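Local atomic coordinates of beta-glucanase (Clostridium thermocellum, PDB entry 3WVJ), a protein that hydrolyses mixed-linkage beta-1,3-1,4-glucans such as lichenan, acting as an endo-glucanase of glycoside hydrolase family 16. Residues 157-160 and 165-168; 59-64 and 196-201; 13-18 and 40-45. All blocks are in the same frame, centred on the assembly; numbering follows the deposited sequence.

Interaction 1 (157-160 and 165-168)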
ATOM      1  N   TYR A 157      -4.423   6.958 -17.807  1.00 46.78           N
ATOM      2  CA  TYR A 157      -5.125   5.814 -17.204  1.00 45.52           C
ATOM      3  C   TYR A 157      -4.314   5.115 -16.171  1.00 43.69           C
ATOM      4  O   TYR A 157      -3.095   5.324 -16.055  1.00 43.70           O
ATOM      5  CB  TYR A 157      -5.618   4.784 -18.268  1.00 46.89           C
ATOM      6  CG  TYR A 157      -4.483   4.076 -18.979  1.00 48.74           C
ATOM      7  CD1 TYR A 157      -3.896   2.932 -18.440  1.00 48.34           C
ATOM      8  CD2 TYR A 157      -3.984   4.565 -20.164  1.00 50.34           C
ATOM      9  CE1 TYR A 157      -2.863   2.302 -19.067  1.00 49.97           C
ATOM     10  CE2 TYR A 157      -2.956   3.939 -20.811  1.00 52.35           C
ATOM     11  CZ  TYR A 157      -2.410   2.821 -20.265  1.00 52.15           C
ATOM     12  OH  TYR A 157      -1.425   2.219 -20.936  1.00 53.50           O
ATOM     13  N   ILE A 158      -5.018   4.262 -15.438  1.00 42.40           N
ATOM     14  CA  ILE A 158      -4.426   3.323 -14.524  1.00 41.21           C
ATOM     15  C   ILE A 158      -5.067   1.961 -14.800  1.00 41.61           C
ATOM     16  O   ILE A 158      -6.254   1.800 -14.683  1.00 41.18           O
ATOM     17  CB  ILE A 158      -4.626   3.719 -13.040  1.00 39.19           C
ATOM     18  CG1 ILE A 158      -4.075   5.133 -12.766  1.00 38.61           C
ATOM     19  CG2 ILE A 158      -3.788   2.801 -12.158  1.00 38.24           C
ATOM     20  CD1 ILE A 158      -4.486   5.720 -11.417  1.00 36.48           C
ATOM     21  N   ASP A 159      -4.248   0.984 -15.132  1.00 42.32           N
ATOM     22  CA  ASP A 159      -4.727  -0.350 -15.366  1.00 43.42           C
ATOM     23  C   ASP A 159      -4.335  -1.241 -14.229  1.00 42.53           C
ATOM     24  O   ASP A 159      -3.109  -1.350 -13.938  1.00 42.88           O
ATOM     25  CB  ASP A 159      -4.098  -0.872 -16.657  1.00 45.85           C
ATOM     26  CG  ASP A 159      -4.810  -0.378 -17.861  1.00 47.13           C
ATOM     27  OD1 ASP A 159      -5.921   0.225 -17.752  1.00 45.84           O
ATOM     28  OD2 ASP A 159      -4.260  -0.606 -18.951  1.00 49.10           O
ATOM     29  N   PHE A 160      -5.332  -1.845 -13.570  1.00 41.70           N
ATOM     30  CA  PHE A 160      -5.105  -2.707 -12.401  1.00 40.90           C
ATOM     31  C   PHE A 160      -4.962  -4.218 -12.743  1.00 42.79           C
ATOM     32  O   PHE A 160      -5.732  -4.767 -13.495  1.00 43.91           O
ATOM     33  CB  PHE A 160      -6.164  -2.448 -11.305  1.00 38.95           C
ATOM     34  CG  PHE A 160      -6.058  -1.056 -10.661  1.00 36.80           C
ATOM     35  CD1 PHE A 160      -5.254  -0.836  -9.555  1.00 35.36           C
ATOM     36  CD2 PHE A 160      -6.777   0.042 -11.169  1.00 36.53           C
ATOM     37  CE1 PHE A 160      -5.138   0.444  -8.964  1.00 33.94           C
ATOM     38  CE2 PHE A 160      -6.668   1.315 -10.589  1.00 34.92           C
ATOM     39  CZ  PHE A 160      -5.872   1.518  -9.470  1.00 33.65           C
ATOM     40  N   LYS A 165      -2.628 -10.327 -14.626  1.00 55.26           N
ATOM     41  CA  LYS A 165      -3.772 -10.148 -15.545  1.00 56.45           C
ATOM     42  C   LYS A 165      -4.536  -8.851 -15.306  1.00 53.32           C
ATOM     43  O   LYS A 165      -4.874  -8.516 -14.180  1.00 50.94           O
ATOM     44  CB  LYS A 165      -4.766 -11.335 -15.448  1.00 59.32           C
ATOM     45  CG  LYS A 165      -4.231 -12.614 -16.105  1.00 64.10           C
ATOM     46  CD  LYS A 165      -5.168 -13.800 -15.947  1.00 67.71           C
ATOM     47  CE  LYS A 165      -4.544 -15.002 -16.649  1.00 73.36           C
ATOM     48  NZ  LYS A 165      -5.594 -16.025 -16.972  1.00 77.05           N
ATOM     49  N   LYS A 166      -4.772  -8.084 -16.358  1.00 53.33           N
ATOM     50  CA  LYS A 166      -5.417  -6.775 -16.198  1.00 50.95           C
ATOM     51  C   LYS A 166      -6.907  -6.972 -15.984  1.00 50.43           C
ATOM     52  O   LYS A 166      -7.571  -7.590 -16.800  1.00 52.22           O
ATOM     53  CB  LYS A 166      -5.112  -5.897 -17.424  1.00 51.64           C
ATOM     54  CG  LYS A 166      -6.047  -4.714 -17.586  1.00 50.57           C
ATOM     55  CD  LYS A 166      -5.661  -3.948 -18.834  1.00 51.67           C
ATOM     56  CE  LYS A 166      -6.767  -2.993 -19.215  1.00 51.43           C
ATOM     57  NZ  LYS A 166      -6.159  -2.056 -20.195  1.00 52.19           N
ATOM     58  N   VAL A 167      -7.432  -6.455 -14.877  1.00 48.05           N
ATOM     59  CA  VAL A 167      -8.821  -6.654 -14.559  1.00 47.83           C
ATOM     60  C   VAL A 167      -9.680  -5.405 -14.589  1.00 46.46           C
ATOM     61  O   VAL A 167     -10.864  -5.523 -14.495  1.00 46.62           O
ATOM     62  CB  VAL A 167      -9.012  -7.413 -13.213  1.00 46.98           C
ATOM     63  CG1 VAL A 167      -8.291  -8.754 -13.281  1.00 48.87           C
ATOM     64  CG2 VAL A 167      -8.496  -6.625 -12.037  1.00 44.39           C
ATOM     65  N   TYR A 168      -9.081  -4.219 -14.711  1.00 45.37           N
ATOM     66  CA  TYR A 168      -9.798  -2.963 -14.588  1.00 43.86           C
ATOM     67  C   TYR A 168      -8.975  -1.805 -15.146  1.00 43.34           C
ATOM     68  O   TYR A 168      -7.727  -1.834 -15.074  1.00 42.77           O
ATOM     69  CB  TYR A 168     -10.122  -2.708 -13.109  1.00 42.30           C
ATOM     70  CG  TYR A 168     -10.849  -1.408 -12.817  1.00 41.64           C
ATOM     71  CD1 TYR A 168     -12.176  -1.220 -13.209  1.00 42.45           C
ATOM     72  CD2 TYR A 168     -10.209  -0.360 -12.102  1.00 40.31           C
ATOM     73  CE1 TYR A 168     -12.866  -0.045 -12.944  1.00 41.82           C
ATOM     74  CE2 TYR A 168     -10.900   0.842 -11.825  1.00 39.69           C
ATOM     75  CZ  TYR A 168     -12.214   0.996 -12.258  1.00 40.78           C
ATOM     76  OH  TYR A 168     -12.959   2.168 -11.995  1.00 40.78           O
TER
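D159 and K166 meet through their charged ends, in a salt bridge that links the two strands beside their backbone bonds. K166 has CG anti to its backbone N (chi1 162°) and stays extended beyond it, which carries NZ across to OD2 of D159 at 2.7 Å. The ammonium does not lie in the carboxylate plane: it comes down on OD2 from above, 57° out of that plane. OD1 of the same carboxylate makes a salt bridge with R169, so two cations share one acid, an arrangement that would probably stabilise its ionised form.

F160 and Y168 show the apolar counterpart. Their side chains run side by side and point the same way, although their first torsions differ: CG of F160 lies beside its own backbone N, whereas CG of Y168 is anti to its N. CD2 of F160 thereby reaches the edge of the Y168 ring, 3.6 Å from its CD2. Each ring also stacks on another aromatic, F160 on F122 and Y168 on Y134.

The backbones join where F160 N donates to Y168 O and F160 O receives V167 N, both bonds 2.8 Å long and the second nearly straight. V167 and Y168 together thus stand opposite F160, consistent with a classic beta bulge that interrupts plain antiparallel pairing. This is an antiparallel beta hairpin, 157-162 with 165-170, within the family's jellyroll.

Interaction 2 (59-64 and 196-201)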
ATOM      1  N   TYR A  59      -1.542   6.875  20.796  1.00 51.79           N
ATOM      2  CA  TYR A  59      -2.359   6.072  19.904  1.00 50.35           C
ATOM      3  C   TYR A  59      -2.487   4.699  20.601  1.00 49.17           C
ATOM      4  O   TYR A  59      -1.634   4.358  21.376  1.00 49.15           O
ATOM      5  CB  TYR A  59      -1.659   6.036  18.534  1.00 53.92           C
ATOM      6  CG  TYR A  59      -1.456   7.489  17.989  1.00 56.65           C
ATOM      7  CD1 TYR A  59      -2.313   8.008  17.013  1.00 56.57           C
ATOM      8  CD2 TYR A  59      -0.439   8.359  18.539  1.00 60.60           C
ATOM      9  CE1 TYR A  59      -2.206   9.326  16.542  1.00 56.10           C
ATOM     10  CE2 TYR A  59      -0.318   9.701  18.084  1.00 60.63           C
ATOM     11  CZ  TYR A  59      -1.190  10.175  17.076  1.00 59.02           C
ATOM     12  OH  TYR A  59      -1.083  11.500  16.596  1.00 55.60           O
ATOM     13  N   PRO A  60      -3.585   3.980  20.387  1.00 47.23           N
ATOM     14  CA  PRO A  60      -3.846   2.722  21.090  1.00 47.67           C
ATOM     15  C   PRO A  60      -3.139   1.598  20.396  1.00 45.48           C
ATOM     16  O   PRO A  60      -2.948   0.536  20.981  1.00 47.11           O
ATOM     17  CB  PRO A  60      -5.386   2.551  21.001  1.00 47.73           C
ATOM     18  CG  PRO A  60      -5.863   3.657  20.138  1.00 46.37           C
ATOM     19  CD  PRO A  60      -4.764   4.505  19.661  1.00 46.56           C
ATOM     20  N   TYR A  61      -2.746   1.857  19.148  1.00 41.82           N
ATOM     21  CA  TYR A  61      -2.080   0.876  18.336  1.00 40.67           C
ATOM     22  C   TYR A  61      -0.801   1.355  17.647  1.00 38.91           C
ATOM     23  O   TYR A  61      -0.641   2.530  17.377  1.00 37.55           O
ATOM     24  CB  TYR A  61      -3.027   0.313  17.300  1.00 39.74           C
ATOM     25  CG  TYR A  61      -4.315  -0.167  17.939  1.00 40.87           C
ATOM     26  CD1 TYR A  61      -4.318  -1.317  18.780  1.00 42.61           C
ATOM     27  CD2 TYR A  61      -5.494   0.564  17.787  1.00 39.92           C
ATOM     28  CE1 TYR A  61      -5.468  -1.747  19.376  1.00 43.79           C
ATOM     29  CE2 TYR A  61      -6.673   0.128  18.360  1.00 41.18           C
ATOM     30  CZ  TYR A  61      -6.643  -1.038  19.165  1.00 43.31           C
ATOM     31  OH  TYR A  61      -7.774  -1.497  19.782  1.00 44.99           O
ATOM     32  N   LYS A  62       0.129   0.424  17.417  1.00 38.85           N
ATOM     33  CA  LYS A  62       1.287   0.718  16.569  1.00 37.74           C
ATOM     34  C   LYS A  62       1.283  -0.198  15.374  1.00 36.95           C
ATOM     35  O   LYS A  62       0.891  -1.399  15.474  1.00 38.01           O
ATOM     36  CB  LYS A  62       2.621   0.618  17.296  1.00 38.74           C
ATOM     37  CG  LYS A  62       2.740  -0.679  18.113  1.00 40.67           C
ATOM     38  CD  LYS A  62       4.135  -0.791  18.690  1.00 42.16           C
ATOM     39  CE  LYS A  62       4.118  -1.979  19.657  1.00 44.54           C
ATOM     40  NZ  LYS A  62       5.405  -2.002  20.335  1.00 46.36           N
ATOM     41  N   SER A  63       1.794   0.340  14.290  1.00 35.36           N
ATOM     42  CA  SER A  63       1.984  -0.455  13.147  1.00 35.19           C
ATOM     43  C   SER A  63       3.138   0.052  12.263  1.00 34.39           C
ATOM     44  O   SER A  63       3.940   0.902  12.658  1.00 34.35           O
ATOM     45  CB  SER A  63       0.661  -0.499  12.332  1.00 33.89           C
ATOM     46  OG  SER A  63       0.710  -1.594  11.428  1.00 33.99           O
ATOM     47  N   GLY A  64       3.203  -0.464  11.035  1.00 34.02           N
ATOM     48  CA  GLY A  64       4.392  -0.271  10.179  1.00 33.85           C
ATOM     49  C   GLY A  64       3.985   0.398   8.868  1.00 32.73           C
ATOM     50  O   GLY A  64       2.932   0.060   8.292  1.00 31.98           O
ATOM     51  N   GLY A 196     -15.712  -1.809   8.336  1.00 35.83           N
ATOM     52  CA  GLY A 196     -16.119  -2.378   9.646  1.00 37.37           C
ATOM     53  C   GLY A 196     -15.443  -1.673  10.824  1.00 37.73           C
ATOM     54  O   GLY A 196     -14.457  -0.890  10.647  1.00 36.52           O
ATOM     55  N   ARG A 197     -15.947  -1.898  12.029  1.00 39.91           N
ATOM     56  CA  ARG A 197     -15.255  -1.385  13.191  1.00 41.78           C
ATOM     57  C   ARG A 197     -14.115  -2.358  13.565  1.00 42.43           C
ATOM     58  O   ARG A 197     -14.313  -3.589  13.580  1.00 42.30           O
ATOM     59  CB  ARG A 197     -16.174  -1.266  14.388  1.00 45.74           C
ATOM     60  CG  ARG A 197     -15.642  -0.245  15.418  1.00 49.64           C
ATOM     61  CD  ARG A 197     -16.291  -0.356  16.807  1.00 56.27           C
ATOM     62  NE  ARG A 197     -15.682  -1.432  17.636  1.00 63.69           N
ATOM     63  CZ  ARG A 197     -16.237  -2.630  17.894  1.00 69.65           C
ATOM     64  NH1 ARG A 197     -17.466  -2.928  17.417  1.00 71.65           N
ATOM     65  NH2 ARG A 197     -15.573  -3.546  18.647  1.00 69.73           N
ATOM     66  N   TYR A 198     -12.934  -1.796  13.843  1.00 41.99           N
ATOM     67  CA  TYR A 198     -11.780  -2.587  14.236  1.00 42.56           C
ATOM     68  C   TYR A 198     -12.056  -3.199  15.577  1.00 44.97           C
ATOM     69  O   TYR A 198     -12.457  -2.484  16.489  1.00 44.84           O
ATOM     70  CB  TYR A 198     -10.531  -1.724  14.295  1.00 41.12           C
ATOM     71  CG  TYR A 198      -9.332  -2.470  14.803  1.00 41.23           C
ATOM     72  CD1 TYR A 198      -9.042  -3.783  14.360  1.00 41.75           C
ATOM     73  CD2 TYR A 198      -8.481  -1.868  15.708  1.00 40.86           C
ATOM     74  CE1 TYR A 198      -7.927  -4.463  14.852  1.00 43.20           C
ATOM     75  CE2 TYR A 198      -7.354  -2.530  16.179  1.00 42.01           C
ATOM     76  CZ  TYR A 198      -7.076  -3.801  15.738  1.00 43.06           C
ATOM     77  OH  TYR A 198      -5.952  -4.404  16.212  1.00 45.22           O
ATOM     78  N   ASP A 199     -11.950  -4.549  15.583  1.00 47.48           N
ATOM     79  CA  ASP A 199     -11.885  -5.537  16.697  1.00 53.24           C
ATOM     80  C   ASP A 199     -11.044  -5.230  17.950  1.00 53.58           C
ATOM     81  O   ASP A 199     -11.410  -5.574  19.051  1.00 53.68           O
ATOM     82  CB  ASP A 199     -11.169  -6.787  16.080  1.00 55.15           C
ATOM     83  CG  ASP A 199     -11.826  -8.022  16.447  1.00 62.29           C
ATOM     84  OD1 ASP A 199     -12.430  -7.994  17.517  1.00 69.99           O
ATOM     85  OD2 ASP A 199     -11.741  -9.049  15.742  1.00 64.13           O
ATOM     86  N   GLY A 200      -9.851  -4.681  17.747  1.00 51.48           N
ATOM     87  CA  GLY A 200      -8.870  -4.457  18.828  1.00 51.05           C
ATOM     88  C   GLY A 200      -7.954  -5.665  18.954  1.00 52.51           C
ATOM     89  O   GLY A 200      -7.088  -5.716  19.821  1.00 53.88           O
ATOM     90  N   ARG A 201      -8.137  -6.619  18.055  1.00 52.11           N
ATOM     91  CA  ARG A 201      -7.395  -7.846  18.051  1.00 54.09           C
ATOM     92  C   ARG A 201      -5.979  -7.696  17.488  1.00 52.72           C
ATOM     93  O   ARG A 201      -5.769  -7.144  16.391  1.00 50.12           O
ATOM     94  CB  ARG A 201      -8.237  -8.881  17.322  1.00 56.65           C
ATOM     95  CG  ARG A 201      -7.642  -9.577  16.119  1.00 58.87           C
ATOM     96  CD  ARG A 201      -6.963 -10.848  16.550  1.00 62.09           C
ATOM     97  NE  ARG A 201      -7.720 -11.381  17.678  1.00 66.49           N
ATOM     98  CZ  ARG A 201      -7.355 -12.351  18.538  1.00 70.39           C
ATOM     99  NH1 ARG A 201      -6.197 -13.010  18.440  1.00 74.37           N
ATOM    100  NH2 ARG A 201      -8.196 -12.674  19.520  1.00 69.36           N
TER
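Y198 OH, at the far end of a ring whose edge presses on Y61, donates to R201 O at 2.8 Å. The hydroxyl stands above the carbonyl plane of R201, 57° out of it, and the bond folds the loop 196-201 back over its own tyrosine. The contact made by this folded loop is a T-shaped (edge-to-face) tyrosine pair on the beta-jellyroll, between the start of strand 61-72 and the loop that follows helix 192-195.

The edge belongs to Y198 and the face to Y61. The ring planes stand at 73° with their centroids 5.0 Å apart. CE2 of Y198 does most of the touching: it lies over the rim of the Y61 ring rather than its middle, 3.4 Å from Y61 CZ, with CD2 following behind it toward Y61 CE2. Y198 can present this edge because CG is anti to its backbone N (chi1 175°), which extends the ring from the loop toward the strand.

Y61 is held from its other face as well, where CB of P60 lies over the rim, so the phenol is sandwiched between its own neighbour and the distant loop. L51 and P187, from strands 46-53 and 179-187, touch both tyrosines and join the pair to the body of the sandwich.

G200, at positive phi, completes the loop's wrap around Y198: its backbone N sits over the centre of that ring, 3.3 Å above the plane, while its CA lies 3.3 Å from Y61 OH.

Interaction 3 (13-18 and 40-45); sequences SNFDSS and VTFSNG
F15 and F42 bring their rings together where the loop between strands 8-11 and 20-22 lies against the beta hairpin 40-43/46-53, on the surface of the jellyroll. From F15 CB, which points toward the hairpin, CG is set between the backbone N and the carbonyl carbon (chi1 74°), which carries CE2 and CZ to F42. Farther out, CE2 comes within 3.8 Å of F42 CE1. The tip, CZ, approaches closest, 3.6 Å from the same F42 CE1, and also meets F42 CZ at 3.9 Å. The side chains cross at about a right angle, yet the ring planes are inclined by only 39°, so the pair is neither a stack nor a T. F12 and W20 add further aromatic contacts to F15, and M47 touches F42.

At the hairpin's end, N44 and G45 have backbone angles close to those of a type I' turn. There S13 CB lies 3.4 Å from G45 CA, closer than usual for two carbons.

Beyond F15 the loop is shaped by an Asx turn: D16 OD1 accepts S18 N at 2.9 Å and, from the same face of the carboxylate but on its syn side, S18 OG at 2.7 Å.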
ATOM      1  N   SER A  13      13.650 -10.754   0.485  1.00 60.50           N
ATOM      2  CA  SER A  13      14.558 -11.847   0.905  1.00 65.12           C
ATOM      3  C   SER A  13      15.999 -11.443   0.733  1.00 66.37           C
ATOM      4  O   SER A  13      16.899 -12.020   1.349  1.00 72.32           O
ATOM      5  CB  SER A  13      14.262 -13.142   0.130  1.00 66.19           C
ATOM      6  OG  SER A  13      14.700 -13.065  -1.201  1.00 65.42           O
ATOM      7  N   ASN A  14      16.238 -10.480  -0.140  1.00 65.27           N
ATOM      8  CA  ASN A  14      17.563  -9.991  -0.332  1.00 64.82           C
ATOM      9  C   ASN A  14      17.645  -8.716  -1.117  1.00 62.24           C
ATOM     10  O   ASN A  14      17.664  -8.784  -2.339  1.00 63.34           O
ATOM     11  CB  ASN A  14      18.439 -11.011  -1.056  1.00 68.75           C
ATOM     12  CG  ASN A  14      19.865 -10.521  -1.140  1.00 69.51           C
ATOM     13  OD1 ASN A  14      20.499 -10.349  -0.110  1.00 72.59           O
ATOM     14  ND2 ASN A  14      20.335 -10.181  -2.336  1.00 68.78           N
ATOM     15  N   PHE A  15      17.794  -7.573  -0.447  1.00 58.21           N
ATOM     16  CA  PHE A  15      17.662  -6.271  -1.122  1.00 56.52           C
ATOM     17  C   PHE A  15      18.473  -5.155  -0.471  1.00 55.45           C
ATOM     18  O   PHE A  15      18.909  -5.271   0.667  1.00 56.45           O
ATOM     19  CB  PHE A  15      16.167  -5.826  -1.148  1.00 52.74           C
ATOM     20  CG  PHE A  15      15.643  -5.354   0.190  1.00 49.98           C
ATOM     21  CD1 PHE A  15      15.241  -4.035   0.365  1.00 47.59           C
ATOM     22  CD2 PHE A  15      15.542  -6.212   1.262  1.00 51.51           C
ATOM     23  CE1 PHE A  15      14.731  -3.585   1.571  1.00 45.85           C
ATOM     24  CE2 PHE A  15      15.044  -5.766   2.495  1.00 50.13           C
ATOM     25  CZ  PHE A  15      14.644  -4.445   2.641  1.00 46.98           C
ATOM     26  N   ASP A  16      18.603  -4.044  -1.190  1.00 55.85           N
ATOM     27  CA  ASP A  16      19.279  -2.847  -0.682  1.00 54.28           C
ATOM     28  C   ASP A  16      18.320  -1.987   0.159  1.00 52.10           C
ATOM     29  O   ASP A  16      17.531  -1.162  -0.338  1.00 50.47           O
ATOM     30  CB  ASP A  16      19.893  -2.072  -1.819  1.00 54.55           C
ATOM     31  CG  ASP A  16      20.558  -0.829  -1.364  1.00 54.20           C
ATOM     32  OD1 ASP A  16      20.825  -0.697  -0.150  1.00 54.33           O
ATOM     33  OD2 ASP A  16      20.805   0.023  -2.224  1.00 54.03           O
ATOM     34  N   SER A  17      18.425  -2.262   1.447  1.00 51.78           N
ATOM     35  CA  SER A  17      17.778  -1.639   2.553  1.00 50.06           C
ATOM     36  C   SER A  17      17.914  -0.127   2.505  1.00 47.92           C
ATOM     37  O   SER A  17      17.118   0.599   3.145  1.00 45.70           O
ATOM     38  CB  SER A  17      18.592  -2.073   3.768  1.00 54.36           C
ATOM     39  OG  SER A  17      17.739  -2.300   4.845  1.00 57.44           O
ATOM     40  N   SER A  18      18.954   0.342   1.805  1.00 46.77           N
ATOM     41  CA  SER A  18      19.340   1.741   1.870  1.00 45.66           C
ATOM     42  C   SER A  18      18.394   2.603   1.015  1.00 44.33           C
ATOM     43  O   SER A  18      18.367   3.817   1.160  1.00 42.66           O
ATOM     44  CB  SER A  18      20.826   1.953   1.490  1.00 47.96           C
ATOM     45  OG  SER A  18      20.946   1.967   0.080  1.00 49.02           O
ATOM     46  N   VAL A  40       8.116  -2.904  11.300  1.00 39.81           N
ATOM     47  CA  VAL A  40       8.568  -3.394  10.021  1.00 39.94           C
ATOM     48  C   VAL A  40       9.743  -4.331  10.294  1.00 42.76           C
ATOM     49  O   VAL A  40      10.751  -3.834  10.686  1.00 42.96           O
ATOM     50  CB  VAL A  40       9.048  -2.189   9.148  1.00 38.07           C
ATOM     51  CG1 VAL A  40       9.536  -2.665   7.805  1.00 38.17           C
ATOM     52  CG2 VAL A  40       7.910  -1.187   8.920  1.00 36.20           C
ATOM     53  N   THR A  41       9.636  -5.638  10.038  1.00 44.90           N
ATOM     54  CA  THR A  41      10.702  -6.605  10.380  1.00 49.70           C
ATOM     55  C   THR A  41      10.770  -7.471   9.143  1.00 51.66           C
ATOM     56  O   THR A  41       9.959  -7.260   8.191  1.00 49.82           O
ATOM     57  CB  THR A  41      10.332  -7.483  11.587  1.00 51.67           C
ATOM     58  OG1 THR A  41       9.065  -8.099  11.304  1.00 51.30           O
ATOM     59  CG2 THR A  41      10.231  -6.643  12.857  1.00 51.30           C
ATOM     60  N   PHE A  42      11.745  -8.369   9.122  1.00 54.73           N
ATOM     61  CA  PHE A  42      12.042  -9.229   7.984  1.00 57.70           C
ATOM     62  C   PHE A  42      12.198 -10.674   8.471  1.00 62.60           C
ATOM     63  O   PHE A  42      12.928 -10.941   9.423  1.00 66.19           O
ATOM     64  CB  PHE A  42      13.275  -8.704   7.212  1.00 57.13           C
ATOM     65  CG  PHE A  42      13.094  -7.293   6.754  1.00 53.67           C
ATOM     66  CD1 PHE A  42      12.558  -7.010   5.498  1.00 53.54           C
ATOM     67  CD2 PHE A  42      13.335  -6.213   7.620  1.00 52.92           C
ATOM     68  CE1 PHE A  42      12.281  -5.685   5.101  1.00 49.68           C
ATOM     69  CE2 PHE A  42      13.048  -4.891   7.221  1.00 49.96           C
ATOM     70  CZ  PHE A  42      12.532  -4.629   5.962  1.00 48.33           C
ATOM     71  N   SER A  43      11.450 -11.594   7.864  1.00 63.64           N
ATOM     72  CA  SER A  43      11.666 -13.019   8.043  1.00 66.66           C
ATOM     73  C   SER A  43      11.113 -13.799   6.842  1.00 67.28           C
ATOM     74  O   SER A  43      10.187 -13.332   6.141  1.00 63.66           O
ATOM     75  CB  SER A  43      10.974 -13.475   9.304  1.00 68.35           C
ATOM     76  OG  SER A  43       9.722 -12.821   9.347  1.00 68.98           O
ATOM     77  N   ASN A  44      11.692 -14.985   6.623  1.00 67.71           N
ATOM     78  CA  ASN A  44      11.268 -15.984   5.609  1.00 69.48           C
ATOM     79  C   ASN A  44      11.215 -15.515   4.193  1.00 66.25           C
ATOM     80  O   ASN A  44      10.338 -15.939   3.384  1.00 65.33           O
ATOM     81  CB  ASN A  44       9.955 -16.687   5.898  1.00 73.37           C
ATOM     82  CG  ASN A  44       9.693 -16.867   7.356  1.00 77.42           C
ATOM     83  OD1 ASN A  44       9.295 -15.918   8.040  1.00 81.95           O
ATOM     84  ND2 ASN A  44       9.845 -18.073   7.834  1.00 82.54           N
ATOM     85  N   GLY A  45      12.159 -14.650   3.890  1.00 63.91           N
ATOM     86  CA  GLY A  45      12.139 -13.972   2.609  1.00 62.60           C
ATOM     87  C   GLY A  45      11.198 -12.787   2.517  1.00 58.75           C
ATOM     88  O   GLY A  45      11.137 -12.123   1.435  1.00 57.57           O
TER

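How the interactions relate
Along the chain, interaction 3 closes first; interaction 2 then opens at 59-64 and closes only at 196-201, with the hairpin of interaction 1 nested inside that long excursion. Interactions 1 and 2 lie on opposite sides of the chain's centre, their own centres about 31 Å apart, and the centres of interactions 1 and 3 are about 28 Å apart. Interactions 2 and 3, about 24 Å apart between centres, nevertheless touch: G64 CA packs on V40 CG2 at 3.8 Å. Strand 46-53 relates them further, pairing with both 40-43 and 61-72. The three contacts thus illustrate how one jellyroll combines a local hairpin with loops fastened to strands near and far in sequence.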